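Local coordinates for crystal protein (Bacillus thuringiensis serovar dakota, PDB 2ZTB) that is parasporin-2, a toxin that recognizes cancer cells and probably kills them by forming pores in their membranes, as aerolysin-type toxins do, at residues A[2-14]-A[58-70]. Sequence-based numbering, arbitrary orientation.
Sequences DVIREYLMFNELS and GYYCYKNVGTVQY
K63 reaches over strand 4-7 and ends among oxygens of E6, Y7 and E12. Its NZ donates to E12 OE2 at 2.7 Å, in a salt bridge met on the syn side of the carboxylate. It also donates to the backbone O of Y7, at 2.7 Å and nearly along the C=O axis. A weaker salt bridge runs from NZ to E6 OE1, 3.2 Å away. E6, E12 and K63 thus form a salt-bridge network. The K63 chain is extended until its last torsion, where a bend (chi4 -72°) turns the ammonium into this group. E12 crosses K63 at about a right angle, and its OE2 also takes the M9 N-H on the anti lone pair. The E6 carboxylate is tied further to S124 and T123, and F122 adds a cation-pi contact to K63.

On the face opposite E6 and K63, R5 lies beside N64 and reaches Y62. The R5 guanidinium is stacked on the Y62 ring, off-centre, with the planes 29° apart and CZ 4.2 Å from the ring centroid. The R5 chain is extended, with CG opposite the backbone N (chi1 -180°). A salt bridge to D192 holds NH1. Y7, Y60 and Y62 form an aromatic cluster. Y7 CE1 is 3.4 Å from Y62 CE2. The Y7 ring is slid well off both neighbours, and its OH sits over a face of Y60.

Backbone bonds join E6 to K63 in both directions, and L8 N to C61 O. They pair the short N-terminal strand 4-7 antiparallel with strand 61-90, in the mainly antiparallel sheet of this elongated, probably aerolysin-type toxin. L8 CD2 packs on C61 SG. The chemistry implies a buried lysine probably kept charged by two carboxylates, with a carbonyl as a further acceptor.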
loop_
_atom_site.group_PDB
_atom_site.type_symbol
_atom_site.label_atom_id
_atom_site.label_comp_id
_atom_site.label_asym_id
_atom_site.label_seq_id
_atom_site.Cartn_x
_atom_site.Cartn_y
_atom_site.Cartn_z
ATOM N N ASP A 2 -4.493 -6.164 8.051
ATOM C CA ASP A 2 -5.357 -5.618 9.152
ATOM C C ASP A 2 -6.852 -5.983 8.991
ATOM O O ASP A 2 -7.337 -6.154 7.865
ATOM C CB ASP A 2 -5.165 -4.091 9.276
ATOM C CG ASP A 2 -5.422 -3.565 10.702
ATOM O OD1 ASP A 2 -5.144 -4.286 11.707
ATOM O OD2 ASP A 2 -5.897 -2.408 10.810
ATOM N N VAL A 3 -7.555 -6.102 10.127
ATOM C CA VAL A 3 -9.007 -6.365 10.149
ATOM C C VAL A 3 -9.813 -5.057 10.262
ATOM O O VAL A 3 -10.017 -4.505 11.354
ATOM C CB VAL A 3 -9.440 -7.349 11.297
ATOM C CG1 VAL A 3 -10.725 -8.127 10.885
ATOM C CG2 VAL A 3 -8.288 -8.317 11.664
ATOM N N ILE A 4 -10.272 -4.569 9.121
ATOM C CA ILE A 4 -10.961 -3.284 9.049
ATOM C C ILE A 4 -12.476 -3.503 8.923
ATOM O O ILE A 4 -12.925 -4.412 8.228
ATOM C CB ILE A 4 -10.361 -2.418 7.895
ATOM C CG1 ILE A 4 -8.941 -1.955 8.273
ATOM C CG2 ILE A 4 -11.258 -1.222 7.541
ATOM C CD1 ILE A 4 -8.004 -1.787 7.085
ATOM N N ARG A 5 -13.245 -2.680 9.626
ATOM C CA ARG A 5 -14.697 -2.751 9.589
ATOM C C ARG A 5 -15.269 -1.371 9.852
ATOM O O ARG A 5 -15.207 -0.865 10.965
ATOM C CB ARG A 5 -15.219 -3.764 10.618
ATOM C CG ARG A 5 -16.736 -3.925 10.657
ATOM C CD ARG A 5 -17.076 -5.280 11.248
ATOM N NE ARG A 5 -18.507 -5.486 11.445
ATOM C CZ ARG A 5 -19.338 -6.017 10.548
ATOM N NH1 ARG A 5 -18.901 -6.403 9.354
ATOM N NH2 ARG A 5 -20.622 -6.163 10.854
ATOM N N GLU A 6 -15.817 -0.753 8.816
ATOM C CA GLU A 6 -16.381 0.578 8.975
ATOM C C GLU A 6 -17.672 0.734 8.188
ATOM O O GLU A 6 -18.023 -0.131 7.388
ATOM C CB GLU A 6 -15.347 1.673 8.628
ATOM C CG GLU A 6 -14.593 1.492 7.326
ATOM C CD GLU A 6 -13.558 2.595 7.088
ATOM O OE1 GLU A 6 -13.837 3.501 6.268
ATOM O OE2 GLU A 6 -12.476 2.553 7.719
ATOM N N TYR A 7 -18.378 1.831 8.445
ATOM C CA TYR A 7 -19.606 2.141 7.766
ATOM C C TYR A 7 -19.400 2.281 6.263
ATOM O O TYR A 7 -18.353 2.762 5.791
ATOM C CB TYR A 7 -20.227 3.420 8.326
ATOM C CG TYR A 7 -20.847 3.287 9.706
ATOM C CD1 TYR A 7 -21.414 2.082 10.141
ATOM C CD2 TYR A 7 -20.889 4.378 10.570
ATOM C CE1 TYR A 7 -21.992 1.966 11.412
ATOM C CE2 TYR A 7 -21.465 4.278 11.838
ATOM C CZ TYR A 7 -22.018 3.072 12.258
ATOM O OH TYR A 7 -22.579 2.987 13.530
ATOM N N LEU A 8 -20.401 1.835 5.511
ATOM C CA LEU A 8 -20.461 2.099 4.089
ATOM C C LEU A 8 -21.109 3.478 3.940
ATOM O O LEU A 8 -22.044 3.823 4.683
ATOM C CB LEU A 8 -21.256 1.004 3.379
ATOM C CG LEU A 8 -21.375 1.087 1.847
ATOM C CD1 LEU A 8 -20.042 0.782 1.159
ATOM C CD2 LEU A 8 -22.498 0.147 1.345
ATOM N N MET A 9 -20.584 4.281 3.022
ATOM C CA MET A 9 -21.101 5.625 2.795
ATOM C C MET A 9 -21.780 5.714 1.420
ATOM O O MET A 9 -21.489 4.909 0.540
ATOM C CB MET A 9 -19.965 6.649 2.904
ATOM C CG MET A 9 -19.115 6.550 4.199
ATOM S SD MET A 9 -20.050 7.050 5.666
ATOM C CE MET A 9 -20.196 8.832 5.431
ATOM N N PHE A 10 -22.678 6.682 1.242
ATOM C CA PHE A 10 -23.350 6.888 -0.048
ATOM C C PHE A 10 -22.391 7.234 -1.193
ATOM O O PHE A 10 -22.665 6.882 -2.350
ATOM C CB PHE A 10 -24.473 7.929 0.039
ATOM C CG PHE A 10 -25.819 7.352 0.452
ATOM C CD1 PHE A 10 -26.412 7.721 1.651
ATOM C CD2 PHE A 10 -26.490 6.448 -0.365
ATOM C CE1 PHE A 10 -27.640 7.200 2.036
ATOM C CE2 PHE A 10 -27.723 5.921 0.014
ATOM C CZ PHE A 10 -28.299 6.295 1.215
ATOM N N ASN A 11 -21.289 7.927 -0.878
ATOM C CA ASN A 11 -20.326 8.342 -1.897
ATOM C C ASN A 11 -19.379 7.224 -2.326
ATOM O O ASN A 11 -18.489 7.429 -3.145
ATOM C CB ASN A 11 -19.590 9.648 -1.513
ATOM C CG ASN A 11 -18.567 9.489 -0.355
ATOM O OD1 ASN A 11 -17.793 10.412 -0.107
ATOM N ND2 ASN A 11 -18.561 8.353 0.334
ATOM N N GLU A 12 -19.616 6.035 -1.781
ATOM C CA GLU A 12 -18.854 4.822 -2.091
ATOM C C GLU A 12 -19.684 3.777 -2.831
ATOM O O GLU A 12 -19.172 2.703 -3.143
ATOM C CB GLU A 12 -18.428 4.137 -0.800
ATOM C CG GLU A 12 -17.355 4.815 -0.045
ATOM C CD GLU A 12 -17.005 4.021 1.184
ATOM O OE1 GLU A 12 -15.934 3.384 1.157
ATOM O OE2 GLU A 12 -17.814 4.005 2.141
ATOM N N LEU A 13 -20.963 4.062 -3.060
ATOM C CA LEU A 13 -21.857 3.139 -3.774
ATOM C C LEU A 13 -21.334 2.745 -5.151
ATOM O O LEU A 13 -21.481 1.600 -5.563
ATOM C CB LEU A 13 -23.275 3.713 -3.833
ATOM C CG LEU A 13 -24.246 3.116 -2.788
ATOM C CD1 LEU A 13 -23.651 2.877 -1.400
ATOM C CD2 LEU A 13 -25.578 3.869 -2.704
ATOM N N SER A 14 -20.680 3.683 -5.835
ATOM C CA SER A 14 -19.990 3.410 -7.103
ATOM C C SER A 14 -18.931 2.318 -6.986
ATOM O O SER A 14 -18.643 1.625 -7.970
ATOM C CB SER A 14 -19.356 4.684 -7.641
ATOM O OG SER A 14 -18.390 5.170 -6.723
ATOM N N GLY A 58 -31.822 0.733 14.060
ATOM C CA GLY A 58 -30.646 -0.100 14.333
ATOM C C GLY A 58 -30.240 -1.058 13.235
ATOM O O GLY A 58 -29.832 -2.190 13.508
ATOM N N TYR A 59 -30.344 -0.596 11.996
ATOM C CA TYR A 59 -29.933 -1.361 10.819
ATOM C C TYR A 59 -28.737 -0.674 10.168
ATOM O O TYR A 59 -28.881 0.387 9.567
ATOM C CB TYR A 59 -31.081 -1.445 9.814
ATOM C CG TYR A 59 -32.179 -2.397 10.203
ATOM C CD1 TYR A 59 -33.210 -2.002 11.075
ATOM C CD2 TYR A 59 -32.200 -3.694 9.688
ATOM C CE1 TYR A 59 -34.227 -2.889 11.438
ATOM C CE2 TYR A 59 -33.215 -4.585 10.034
ATOM C CZ TYR A 59 -34.221 -4.178 10.908
ATOM O OH TYR A 59 -35.217 -5.069 11.229
ATOM N N TYR A 60 -27.557 -1.271 10.320
ATOM C CA TYR A 60 -26.317 -0.676 9.825
ATOM C C TYR A 60 -25.734 -1.460 8.663
ATOM O O TYR A 60 -26.206 -2.550 8.340
ATOM C CB TYR A 60 -25.294 -0.518 10.961
ATOM C CG TYR A 60 -25.750 0.464 12.008
ATOM C CD1 TYR A 60 -26.333 0.022 13.208
ATOM C CD2 TYR A 60 -25.641 1.835 11.785
ATOM C CE1 TYR A 60 -26.773 0.925 14.163
ATOM C CE2 TYR A 60 -26.074 2.741 12.721
ATOM C CZ TYR A 60 -26.641 2.286 13.910
ATOM O OH TYR A 60 -27.062 3.205 14.838
ATOM N N CYS A 61 -24.717 -0.888 8.028
ATOM C CA CYS A 61 -24.091 -1.495 6.861
ATOM C C CYS A 61 -22.604 -1.140 6.815
ATOM O O CYS A 61 -22.226 0.035 6.897
ATOM C CB CYS A 61 -24.812 -1.061 5.581
ATOM S SG CYS A 61 -24.218 -1.812 4.080
ATOM N N TYR A 62 -21.781 -2.176 6.681
ATOM C CA TYR A 62 -20.341 -2.058 6.846
ATOM C C TYR A 62 -19.608 -2.566 5.632
ATOM O O TYR A 62 -20.055 -3.500 4.976
ATOM C CB TYR A 62 -19.859 -2.860 8.060
ATOM C CG TYR A 62 -20.579 -2.565 9.351
ATOM C CD1 TYR A 62 -21.691 -3.322 9.745
ATOM C CD2 TYR A 62 -20.153 -1.539 10.193
ATOM C CE1 TYR A 62 -22.362 -3.062 10.938
ATOM C CE2 TYR A 62 -20.817 -1.276 11.400
ATOM C CZ TYR A 62 -21.916 -2.037 11.759
ATOM O OH TYR A 62 -22.570 -1.776 12.952
ATOM N N LYS A 63 -18.490 -1.913 5.335
ATOM C CA LYS A 63 -17.463 -2.426 4.440
ATOM C C LYS A 63 -16.313 -2.966 5.310
ATOM O O LYS A 63 -16.044 -2.454 6.406
ATOM C CB LYS A 63 -16.981 -1.331 3.481
ATOM C CG LYS A 63 -16.587 -0.001 4.131
ATOM C CD LYS A 63 -15.903 0.893 3.096
ATOM C CE LYS A 63 -15.282 2.125 3.709
ATOM N NZ LYS A 63 -16.221 3.183 4.178
ATOM N N ASN A 64 -15.673 -4.027 4.822
ATOM C CA ASN A 64 -14.685 -4.783 5.577
ATOM C C ASN A 64 -13.506 -5.101 4.674
ATOM O O ASN A 64 -13.689 -5.364 3.491
ATOM C CB ASN A 64 -15.253 -6.125 6.062
ATOM C CG ASN A 64 -16.577 -5.991 6.806
ATOM O OD1 ASN A 64 -17.654 -5.932 6.198
ATOM N ND2 ASN A 64 -16.504 -5.970 8.119
ATOM N N VAL A 65 -12.309 -5.108 5.253
ATOM C CA VAL A 65 -11.123 -5.644 4.595
ATOM C C VAL A 65 -10.836 -6.977 5.272
ATOM O O VAL A 65 -10.847 -7.076 6.498
ATOM C CB VAL A 65 -9.906 -4.671 4.703
ATOM C CG1 VAL A 65 -8.688 -5.215 3.956
ATOM C CG2 VAL A 65 -10.273 -3.277 4.180
ATOM N N GLY A 66 -10.630 -8.017 4.477
ATOM C CA GLY A 66 -10.307 -9.328 5.026
ATOM C C GLY A 66 -8.806 -9.450 5.240
ATOM O O GLY A 66 -8.075 -8.451 5.264
ATOM N N THR A 67 -8.347 -10.685 5.384
ATOM C CA THR A 67 -6.952 -10.973 5.648
ATOM C C THR A 67 -6.147 -10.705 4.388
ATOM O O THR A 67 -6.514 -11.157 3.296
ATOM C CB THR A 67 -6.781 -12.434 6.105
ATOM O OG1 THR A 67 -7.757 -12.722 7.116
ATOM C CG2 THR A 67 -5.387 -12.684 6.666
ATOM N N VAL A 68 -5.063 -9.947 4.568
ATOM C CA VAL A 68 -4.109 -9.614 3.526
ATOM C C VAL A 68 -3.276 -10.843 3.173
ATOM O O VAL A 68 -2.680 -11.456 4.056
ATOM C CB VAL A 68 -3.167 -8.459 3.992
ATOM C CG1 VAL A 68 -2.142 -8.096 2.900
ATOM C CG2 VAL A 68 -3.980 -7.223 4.392
ATOM N N GLN A 69 -3.256 -11.217 1.895
ATOM C CA GLN A 69 -2.378 -12.292 1.432
ATOM C C GLN A 69 -1.251 -11.695 0.613
ATOM O O GLN A 69 -1.488 -10.838 -0.236
ATOM C CB GLN A 69 -3.130 -13.335 0.600
ATOM C CG GLN A 69 -4.477 -13.806 1.185
ATOM C CD GLN A 69 -4.355 -14.799 2.338
ATOM O OE1 GLN A 69 -5.344 -15.085 3.021
ATOM N NE2 GLN A 69 -3.157 -15.337 2.553
ATOM N N TYR A 70 -0.031 -12.146 0.880
ATOM C CA TYR A 70 1.163 -11.642 0.214
ATOM C C TYR A 70 1.685 -12.650 -0.800
ATOM O O TYR A 70 1.607 -13.862 -0.589
ATOM C CB TYR A 70 2.265 -11.355 1.234
ATOM C CG TYR A 70 1.928 -10.303 2.268
ATOM C CD1 TYR A 70 1.162 -10.620 3.398
ATOM C CD2 TYR A 70 2.380 -8.995 2.121
ATOM C CE1 TYR A 70 0.854 -9.654 4.349
ATOM C CE2 TYR A 70 2.078 -8.024 3.061
ATOM C CZ TYR A 70 1.323 -8.359 4.169
ATOM O OH TYR A 70 1.043 -7.397 5.103
#